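Local coordinates for 6-aminohexanoate-cyclic-dimer hydrolase (Arthrobacter sp., PDB 3A2Q), which hydrolyses the cyclic dimer of 6-aminohexanoate, a nylon-6 by-product, to the linear dimer, as a member of the amidase family, at residues D81-S86 against L115-T120; S85-M90 against P121-Q126; L438-S443 against L474-R479. The protein carries 1 engineered substitution. All blocks are in the same frame, centred on the assembly; numbering follows the deposited sequence.

Interaction 1: D81-S86 against L115-T120; sequences DINTSS and LGKTNT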
loop_
_atom_site.group_PDB
_atom_site.type_symbol
_atom_site.label_atom_id
_atom_site.label_comp_id
_atom_site.label_asym_id
_atom_site.label_seq_id
_atom_site.Cartn_x
_atom_site.Cartn_y
_atom_site.Cartn_z
ATOM N N ASP A 81 -14.847 2.474 -16.581
ATOM C CA ASP A 81 -13.649 1.684 -16.835
ATOM C C ASP A 81 -13.722 0.242 -16.346
ATOM O O ASP A 81 -14.466 -0.083 -15.421
ATOM C CB ASP A 81 -12.430 2.370 -16.221
ATOM C CG ASP A 81 -12.253 3.788 -16.720
ATOM O OD1 ASP A 81 -12.387 4.006 -17.941
ATOM O OD2 ASP A 81 -11.975 4.685 -15.895
ATOM N N ILE A 82 -12.938 -0.617 -16.990
ATOM C CA ILE A 82 -12.877 -2.030 -16.649
ATOM C C ILE A 82 -12.510 -2.213 -15.175
ATOM O O ILE A 82 -11.629 -1.528 -14.661
ATOM C CB ILE A 82 -11.823 -2.754 -17.519
ATOM C CG1 ILE A 82 -12.267 -2.751 -18.985
ATOM C CG2 ILE A 82 -11.631 -4.184 -17.034
ATOM C CD1 ILE A 82 -13.513 -3.569 -19.241
ATOM N N ASN A 83 -13.190 -3.141 -14.508
ATOM C CA ASN A 83 -12.935 -3.428 -13.098
ATOM C C ASN A 83 -12.914 -4.942 -12.913
ATOM O O ASN A 83 -13.962 -5.585 -12.931
ATOM C CB ASN A 83 -14.040 -2.819 -12.232
ATOM C CG ASN A 83 -13.810 -3.037 -10.750
ATOM O OD1 ASN A 83 -14.757 -3.240 -9.989
ATOM N ND2 ASN A 83 -12.550 -2.988 -10.329
ATOM N N THR A 84 -11.727 -5.510 -12.724
ATOM C CA THR A 84 -11.604 -6.958 -12.572
ATOM C C THR A 84 -11.280 -7.451 -11.166
ATOM O O THR A 84 -11.703 -8.543 -10.775
ATOM C CB THR A 84 -10.514 -7.521 -13.512
ATOM O OG1 THR A 84 -9.228 -7.061 -13.079
ATOM C CG2 THR A 84 -10.751 -7.060 -14.948
ATOM N N SER A 85 -10.534 -6.650 -10.407
ATOM C CA SER A 85 -10.127 -7.050 -9.063
ATOM C C SER A 85 -9.320 -8.334 -9.219
ATOM O O SER A 85 -9.180 -9.119 -8.280
ATOM C CB SER A 85 -11.344 -7.313 -8.175
ATOM O OG SER A 85 -12.026 -6.110 -7.882
ATOM N N SER A 86 -8.799 -8.527 -10.426
ATOM C CA SER A 86 -8.011 -9.701 -10.783
ATOM C C SER A 86 -8.734 -11.026 -10.591
ATOM O O SER A 86 -8.128 -12.041 -10.241
ATOM C CB SER A 86 -6.677 -9.703 -10.036
ATOM O OG SER A 86 -5.804 -8.747 -10.618
ATOM N N LEU A 115 -4.204 7.903 -15.432
ATOM C CA LEU A 115 -3.456 7.269 -16.513
ATOM C C LEU A 115 -3.806 5.805 -16.753
ATOM O O LEU A 115 -3.667 5.307 -17.869
ATOM C CB LEU A 115 -1.952 7.389 -16.241
ATOM C CG LEU A 115 -1.006 6.957 -17.361
ATOM C CD1 LEU A 115 -1.220 7.856 -18.578
ATOM C CD2 LEU A 115 0.439 7.054 -16.877
ATOM N N GLY A 116 -4.249 5.111 -15.710
ATOM C CA GLY A 116 -4.595 3.709 -15.859
ATOM C C GLY A 116 -4.679 2.972 -14.537
ATOM O O GLY A 116 -4.551 3.578 -13.473
ATOM N N LYS A 117 -4.903 1.663 -14.605
ATOM C CA LYS A 117 -5.009 0.839 -13.406
ATOM C C LYS A 117 -3.840 -0.137 -13.269
ATOM O O LYS A 117 -3.288 -0.604 -14.266
ATOM C CB LYS A 117 -6.320 0.058 -13.414
ATOM C CG LYS A 117 -7.568 0.918 -13.351
ATOM C CD LYS A 117 -8.771 0.029 -13.131
ATOM C CE LYS A 117 -10.018 0.812 -12.789
ATOM N NZ LYS A 117 -11.072 -0.133 -12.323
ATOM N N THR A 118 -3.481 -0.450 -12.026
ATOM C CA THR A 118 -2.365 -1.351 -11.750
ATOM C C THR A 118 -2.767 -2.743 -11.283
ATOM O O THR A 118 -3.824 -2.939 -10.681
ATOM C CB THR A 118 -1.439 -0.744 -10.704
ATOM O OG1 THR A 118 -2.213 -0.355 -9.562
ATOM C CG2 THR A 118 -0.723 0.465 -11.278
ATOM N N ASN A 119 -1.882 -3.703 -11.535
ATOM C CA ASN A 119 -2.117 -5.097 -11.189
ATOM C C ASN A 119 -2.123 -5.401 -9.691
ATOM O O ASN A 119 -1.493 -4.702 -8.897
ATOM C CB ASN A 119 -1.087 -5.974 -11.912
ATOM C CG ASN A 119 -1.486 -7.436 -11.950
ATOM O OD1 ASN A 119 -2.673 -7.771 -11.919
ATOM N ND2 ASN A 119 -0.496 -8.316 -12.041
ATOM N N THR A 120 -2.845 -6.457 -9.327
ATOM C CA THR A 120 -2.987 -6.904 -7.945
ATOM C C THR A 120 -3.314 -8.396 -7.908
ATOM O O THR A 120 -3.825 -8.950 -8.886
ATOM C CB THR A 120 -4.166 -6.170 -7.249
ATOM O OG1 THR A 120 -4.473 -6.812 -6.003
ATOM C CG2 THR A 120 -5.413 -6.219 -8.135
HETATM O O HOH W 1 -13.321 1.048 -12.730
#
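K117 leaves strand 113-118 with CG anti to its carbonyl carbon (chi1 -64°) and the chain extended from there on, which carries its ammonium up to the backbone of I82. NZ donates to I82 O at 2.8 Å, coming in tilted 25° from the carbonyl plane. Water 1 accepts from K117 NZ at 2.6 Å and donates to D81 O, so the lysine grips two successive carbonyls of the 81-86 loop, one directly and one through solvent. The other tie lies at the far end of the segments. S86 OG, turned beside its own backbone N (chi1 -75°), donates to T120 O at 2.6 Å, and T120 CG2 packs against the same hydroxyl at 3.6 Å.

Outside the pair, D73 binds K117 NZ and N83 ND2 through OD1, and T84 OG1 and S85 N through OD2. D81 turns its carboxylate to K52 and S78; its OD2 stays 6.1 Å from K117 NZ. With I82 O, water 1 and D73, the buried ammonium has three acceptors for its three N-H groups, an arrangement consistent with a charged lysine that fastens the loop to the central sheet.

Interaction 2: S85-M90 against P121-Q126; sequences SSIKGM and PEMGNQ. With ACA (6-aminohexanoic acid), chain B; ACA (6-aminohexanoic acid), chain C.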
loop_
_atom_site.group_PDB
_atom_site.type_symbol
_atom_site.label_atom_id
_atom_site.label_comp_id
_atom_site.label_asym_id
_atom_site.label_seq_id
_atom_site.Cartn_x
_atom_site.Cartn_y
_atom_site.Cartn_z
ATOM N N SER A 85 -10.534 -6.650 -10.407
ATOM C CA SER A 85 -10.127 -7.050 -9.063
ATOM C C SER A 85 -9.320 -8.334 -9.219
ATOM O O SER A 85 -9.180 -9.119 -8.280
ATOM C CB SER A 85 -11.344 -7.313 -8.175
ATOM O OG SER A 85 -12.026 -6.110 -7.882
ATOM N N SER A 86 -8.799 -8.527 -10.426
ATOM C CA SER A 86 -8.011 -9.701 -10.783
ATOM C C SER A 86 -8.734 -11.026 -10.591
ATOM O O SER A 86 -8.128 -12.041 -10.241
ATOM C CB SER A 86 -6.677 -9.703 -10.036
ATOM O OG SER A 86 -5.804 -8.747 -10.618
ATOM N N ILE A 87 -10.041 -11.004 -10.822
ATOM C CA ILE A 87 -10.854 -12.211 -10.732
ATOM C C ILE A 87 -11.049 -12.669 -12.177
ATOM O O ILE A 87 -11.543 -11.910 -13.010
ATOM C CB ILE A 87 -12.235 -11.933 -10.101
ATOM C CG1 ILE A 87 -12.059 -11.382 -8.683
ATOM C CG2 ILE A 87 -13.051 -13.219 -10.062
ATOM C CD1 ILE A 87 -13.363 -11.013 -7.990
ATOM N N LYS A 88 -10.638 -13.898 -12.477
ATOM C CA LYS A 88 -10.765 -14.432 -13.830
ATOM C C LYS A 88 -12.189 -14.241 -14.348
ATOM O O LYS A 88 -12.401 -13.628 -15.394
ATOM C CB LYS A 88 -10.395 -15.919 -13.838
ATOM C CG LYS A 88 -10.386 -16.564 -15.215
ATOM C CD LYS A 88 -9.929 -18.015 -15.127
ATOM C CE LYS A 88 -9.926 -18.689 -16.492
ATOM N NZ LYS A 88 -11.291 -18.766 -17.080
ATOM N N GLY A 89 -13.160 -14.754 -13.599
ATOM C CA GLY A 89 -14.552 -14.631 -13.995
ATOM C C GLY A 89 -15.003 -13.206 -14.259
ATOM O O GLY A 89 -15.933 -12.983 -15.033
ATOM N N MET A 90 -14.356 -12.234 -13.619
ATOM C CA MET A 90 -14.720 -10.833 -13.810
ATOM C C MET A 90 -14.024 -10.216 -15.016
ATOM O O MET A 90 -14.592 -9.369 -15.700
ATOM C CB MET A 90 -14.385 -10.011 -12.562
ATOM C CG MET A 90 -15.244 -10.325 -11.350
ATOM S SD MET A 90 -17.003 -10.038 -11.646
ATOM C CE MET A 90 -17.021 -8.274 -11.817
ATOM N N PRO A 121 -2.998 -9.076 -6.795
ATOM C CA PRO A 121 -3.342 -10.499 -6.765
ATOM C C PRO A 121 -4.868 -10.501 -6.659
ATOM O O PRO A 121 -5.460 -9.478 -6.304
ATOM C CB PRO A 121 -2.653 -11.006 -5.496
ATOM C CG PRO A 121 -2.536 -9.766 -4.639
ATOM C CD PRO A 121 -2.169 -8.706 -5.635
ATOM N N GLU A 122 -5.512 -11.618 -6.974
ATOM C CA GLU A 122 -6.970 -11.676 -6.927
ATOM C C GLU A 122 -7.594 -11.180 -5.620
ATOM O O GLU A 122 -7.356 -11.743 -4.550
ATOM C CB GLU A 122 -7.458 -13.096 -7.197
ATOM C CG GLU A 122 -8.972 -13.197 -7.209
ATOM C CD GLU A 122 -9.464 -14.571 -7.585
ATOM O OE1 GLU A 122 -9.261 -15.515 -6.792
ATOM O OE2 GLU A 122 -10.051 -14.702 -8.679
ATOM N N MET A 123 -8.413 -10.138 -5.728
ATOM C CA MET A 123 -9.087 -9.545 -4.576
ATOM C C MET A 123 -8.090 -9.138 -3.490
ATOM O O MET A 123 -8.455 -9.001 -2.319
ATOM C CB MET A 123 -10.133 -10.522 -4.013
ATOM C CG MET A 123 -11.252 -10.857 -5.011
ATOM S SD MET A 123 -12.585 -11.883 -4.352
ATOM C CE MET A 123 -11.882 -13.551 -4.561
ATOM N N GLY A 124 -6.839 -8.933 -3.896
ATOM C CA GLY A 124 -5.786 -8.530 -2.971
ATOM C C GLY A 124 -5.452 -9.578 -1.927
ATOM O O GLY A 124 -4.978 -9.253 -0.841
ATOM N N ASN A 125 -5.663 -10.844 -2.269
ATOM C CA ASN A 125 -5.438 -11.928 -1.329
ATOM C C ASN A 125 -4.024 -12.511 -1.223
ATOM O O ASN A 125 -3.863 -13.645 -0.780
ATOM C CB ASN A 125 -6.427 -13.062 -1.617
ATOM C CG ASN A 125 -6.692 -13.924 -0.400
ATOM O OD1 ASN A 125 -6.758 -15.150 -0.494
ATOM N ND2 ASN A 125 -6.856 -13.285 0.755
ATOM N N GLN A 126 -3.004 -11.753 -1.612
ATOM C CA GLN A 126 -1.625 -12.249 -1.517
ATOM C C GLN A 126 -0.660 -11.100 -1.270
ATOM O O GLN A 126 -1.017 -9.941 -1.471
ATOM C CB GLN A 126 -1.201 -12.953 -2.816
ATOM C CG GLN A 126 -2.000 -14.198 -3.219
ATOM C CD GLN A 126 -1.882 -15.344 -2.227
ATOM O OE1 GLN A 126 -0.872 -15.489 -1.541
ATOM N NE2 GLN A 126 -2.916 -16.177 -2.161
HETATM C C ACA B . -7.571 -10.167 2.452
HETATM O O ACA B . -7.452 -10.782 1.392
HETATM C C2 ACA B . -8.593 -9.057 2.579
HETATM C C3 ACA B . -8.585 -8.124 1.380
HETATM C C4 ACA B . -7.611 -6.978 1.601
HETATM C C5 ACA B . -6.770 -6.695 0.369
HETATM C C6 ACA B . -5.502 -5.932 0.733
HETATM N N ACA B . -4.302 -6.755 0.597
HETATM C C ACA C . -3.399 -6.920 1.558
HETATM O O ACA C . -3.298 -6.149 2.517
HETATM C C2 ACA C . -2.471 -8.118 1.415
HETATM C C3 ACA C . -2.606 -9.118 2.559
HETATM C C4 ACA C . -3.757 -10.104 2.347
HETATM C C5 ACA C . -4.348 -10.553 3.684
HETATM C C6 ACA C . -5.663 -11.310 3.522
HETATM N N ACA C . -6.829 -10.426 3.525
HETATM O O HOH W 2 -9.072 -15.760 -10.918
#
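The carboxylate of E122 is the flat group that meets I87: its OE2 comes within 3.3 Å of I87 CA. I87 CG2 and water 2 sit on opposite sides of the carboxylate plane. E122 gets there with CG anti to the backbone N (chi1 -178°) and an extended chain, which crosses the I87 side chain at about a right angle. The water donates to E122 OE2 at 2.7 Å and accepts from K88 N, the first residue of helix 88-93, while OE1 is held by S344 and the backbone N of E341. Beside this, M123 N donates to S85 O at 2.9 Å, almost straight at 170°, and I87 CD1 packs on M123 CG at 3.7 Å.

The second flat group, the N125 carboxamide, turns its ND2 to the substrate. ND2 donates to O of the chain B ACA at 2.7 Å and also reaches Q411; G124 O accepts from N of that same ACA unit at 3.0 Å. The two ACA units close into the cyclic dimer, so these bonds hold its two different amides. The helix start would tend to stabilise a charged E122, and the loop pinned there presents one donor and one acceptor to the ligand.

Interaction 3: L438-S443 against L474-R479; sequences LPIGMS and LPWVAR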
loop_
_atom_site.group_PDB
_atom_site.type_symbol
_atom_site.label_atom_id
_atom_site.label_comp_id
_atom_site.label_asym_id
_atom_site.label_seq_id
_atom_site.Cartn_x
_atom_site.Cartn_y
_atom_site.Cartn_z
ATOM N N LEU A 438 9.956 3.846 4.089
ATOM C CA LEU A 438 10.872 4.727 3.370
ATOM C C LEU A 438 11.943 3.857 2.718
ATOM O O LEU A 438 12.478 2.953 3.357
ATOM C CB LEU A 438 11.531 5.711 4.344
ATOM C CG LEU A 438 10.569 6.593 5.148
ATOM C CD1 LEU A 438 11.365 7.496 6.094
ATOM C CD2 LEU A 438 9.725 7.424 4.198
ATOM N N PRO A 439 12.276 4.127 1.442
ATOM C CA PRO A 439 13.286 3.353 0.702
ATOM C C PRO A 439 14.724 3.711 1.075
ATOM O O PRO A 439 15.502 4.185 0.241
ATOM C CB PRO A 439 12.963 3.681 -0.749
ATOM C CG PRO A 439 12.508 5.103 -0.662
ATOM C CD PRO A 439 11.628 5.122 0.568
ATOM N N ILE A 440 15.070 3.458 2.332
ATOM C CA ILE A 440 16.388 3.779 2.866
ATOM C C ILE A 440 17.476 2.729 2.660
ATOM O O ILE A 440 18.660 3.066 2.591
ATOM C CB ILE A 440 16.276 4.088 4.380
ATOM C CG1 ILE A 440 15.455 5.362 4.582
ATOM C CG2 ILE A 440 17.655 4.223 5.006
ATOM C CD1 ILE A 440 15.141 5.655 6.048
ATOM N N GLY A 441 17.091 1.462 2.553
ATOM C CA GLY A 441 18.097 0.428 2.392
ATOM C C GLY A 441 18.126 -0.323 1.074
ATOM O O GLY A 441 17.224 -0.203 0.245
ATOM N N MET A 442 19.195 -1.096 0.899
ATOM C CA MET A 442 19.405 -1.929 -0.281
ATOM C C MET A 442 20.093 -3.205 0.191
ATOM O O MET A 442 20.968 -3.162 1.059
ATOM C CB MET A 442 20.306 -1.222 -1.303
ATOM C CG MET A 442 19.665 -0.044 -2.008
ATOM S SD MET A 442 18.326 -0.531 -3.110
ATOM C CE MET A 442 19.255 -1.213 -4.493
ATOM N N SER A 443 19.687 -4.337 -0.372
ATOM C CA SER A 443 20.275 -5.628 -0.020
ATOM C C SER A 443 21.638 -5.731 -0.688
ATOM O O SER A 443 21.949 -4.954 -1.593
ATOM C CB SER A 443 19.401 -6.766 -0.533
ATOM O OG SER A 443 19.489 -6.825 -1.946
ATOM N N LEU A 474 19.474 10.410 4.778
ATOM C CA LEU A 474 19.793 9.236 3.981
ATOM C C LEU A 474 19.067 9.279 2.644
ATOM O O LEU A 474 18.324 8.363 2.302
ATOM C CB LEU A 474 19.404 7.979 4.768
ATOM C CG LEU A 474 20.024 7.899 6.170
ATOM C CD1 LEU A 474 19.463 6.704 6.933
ATOM C CD2 LEU A 474 21.549 7.804 6.049
ATOM N N PRO A 475 19.288 10.345 1.858
ATOM C CA PRO A 475 18.636 10.490 0.555
ATOM C C PRO A 475 18.737 9.236 -0.310
ATOM O O PRO A 475 19.776 8.571 -0.343
ATOM C CB PRO A 475 19.348 11.698 -0.063
ATOM C CG PRO A 475 20.665 11.715 0.599
ATOM C CD PRO A 475 20.346 11.356 2.026
ATOM N N TRP A 476 17.650 8.929 -1.010
ATOM C CA TRP A 476 17.580 7.744 -1.859
ATOM C C TRP A 476 17.315 8.056 -3.331
ATOM O O TRP A 476 17.477 7.199 -4.197
ATOM C CB TRP A 476 16.476 6.820 -1.334
ATOM C CG TRP A 476 15.120 7.470 -1.291
ATOM C CD1 TRP A 476 14.280 7.701 -2.352
ATOM C CD2 TRP A 476 14.448 7.976 -0.132
ATOM N NE1 TRP A 476 13.131 8.317 -1.918
ATOM C CE2 TRP A 476 13.206 8.499 -0.563
ATOM C CE3 TRP A 476 14.772 8.041 1.228
ATOM C CZ2 TRP A 476 12.287 9.081 0.323
ATOM C CZ3 TRP A 476 13.856 8.620 2.109
ATOM C CH2 TRP A 476 12.630 9.131 1.649
ATOM N N VAL A 477 16.912 9.287 -3.611
ATOM C CA VAL A 477 16.588 9.697 -4.970
ATOM C C VAL A 477 17.663 9.373 -6.021
ATOM O O VAL A 477 17.351 9.202 -7.202
ATOM C CB VAL A 477 16.267 11.212 -5.006
ATOM C CG1 VAL A 477 17.520 12.021 -4.721
ATOM C CG2 VAL A 477 15.659 11.582 -6.344
ATOM N N ALA A 478 18.920 9.279 -5.588
ATOM C CA ALA A 478 20.026 8.981 -6.498
ATOM C C ALA A 478 19.967 7.566 -7.068
ATOM O O ALA A 478 20.492 7.305 -8.153
ATOM C CB ALA A 478 21.351 9.194 -5.787
ATOM N N ARG A 479 19.327 6.655 -6.341
ATOM C CA ARG A 479 19.232 5.267 -6.780
ATOM C C ARG A 479 18.064 5.018 -7.739
ATOM O O ARG A 479 16.957 5.521 -7.534
ATOM C CB ARG A 479 19.116 4.339 -5.563
ATOM C CG ARG A 479 20.281 4.450 -4.578
ATOM C CD ARG A 479 20.281 3.294 -3.573
ATOM N NE ARG A 479 19.150 3.344 -2.649
ATOM C CZ ARG A 479 19.111 4.073 -1.536
ATOM N NH1 ARG A 479 20.145 4.825 -1.185
ATOM N NH2 ARG A 479 18.029 4.049 -0.768
HETATM O O HOH W 3 18.969 5.822 1.534
#
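P439 and W476 make the tight side of this contact. CG of the proline stands 3.3 Å from the centroid of the five-membered ring of W476, only 3° off the ring normal: a CH-pi contact over the face. A chi1 of 59° sets W476 CG between the backbone N and the carbonyl carbon, and a chi2 of 77° turns the indole so that its face meets the proline; P439 O in turn presses on W476 CB at 3.2 Å. P439 is the centre of an inverse gamma turn, a kink near the end of strand 435-442. Nearby, I440 CG2 meets L474 CD1 at 3.6 Å, and V185 of the neighbouring strand also touches the proline and the indole. W476 NE1 is satisfied by R217 O.

The looser side is polar and partly exposed. R479, at the end of a type I turn from W476, folds back so that its guanidinium has W476 CA over one face and P439 O at its edge, 2.7 Å from NH2. The chain of R479 slides past M442 in the opposite direction, with M442 CG 3.5 Å from R479 NE. Water 3 fills in between: it accepts from R479 NH2 at 3.1 Å and lies 2.7 Å from L474 O and 3.0 Å from I440 O, though it cannot donate to every acceptor around it at once.

The segment following helix 460-473 is thus fixed to the strand by apolar and CH-pi packing, while at the partly exposed margin one water bridges R479 NH2 to the carbonyls of L474 and I440.

Interactions 1 and 2 form one continuous piece, with centres 10 Å apart. They share S85 and S86, and T84 O of the first packs on M90 CB of the second at 3.5 Å. Together they tie the 81-90 region to the chain running from strand 113-118 into the substrate pocket. T120 of interaction 1 has its side chain about 3 Å from that of K72 and about 4 Å from that of S150, probable charge-relay residues; interaction 2 touches the ligand itself. Interaction 3 stands apart, its nearest atoms about 18 Å from either, away from the active site and the substrate pocket; it and interaction 1 both reach the same central sheet.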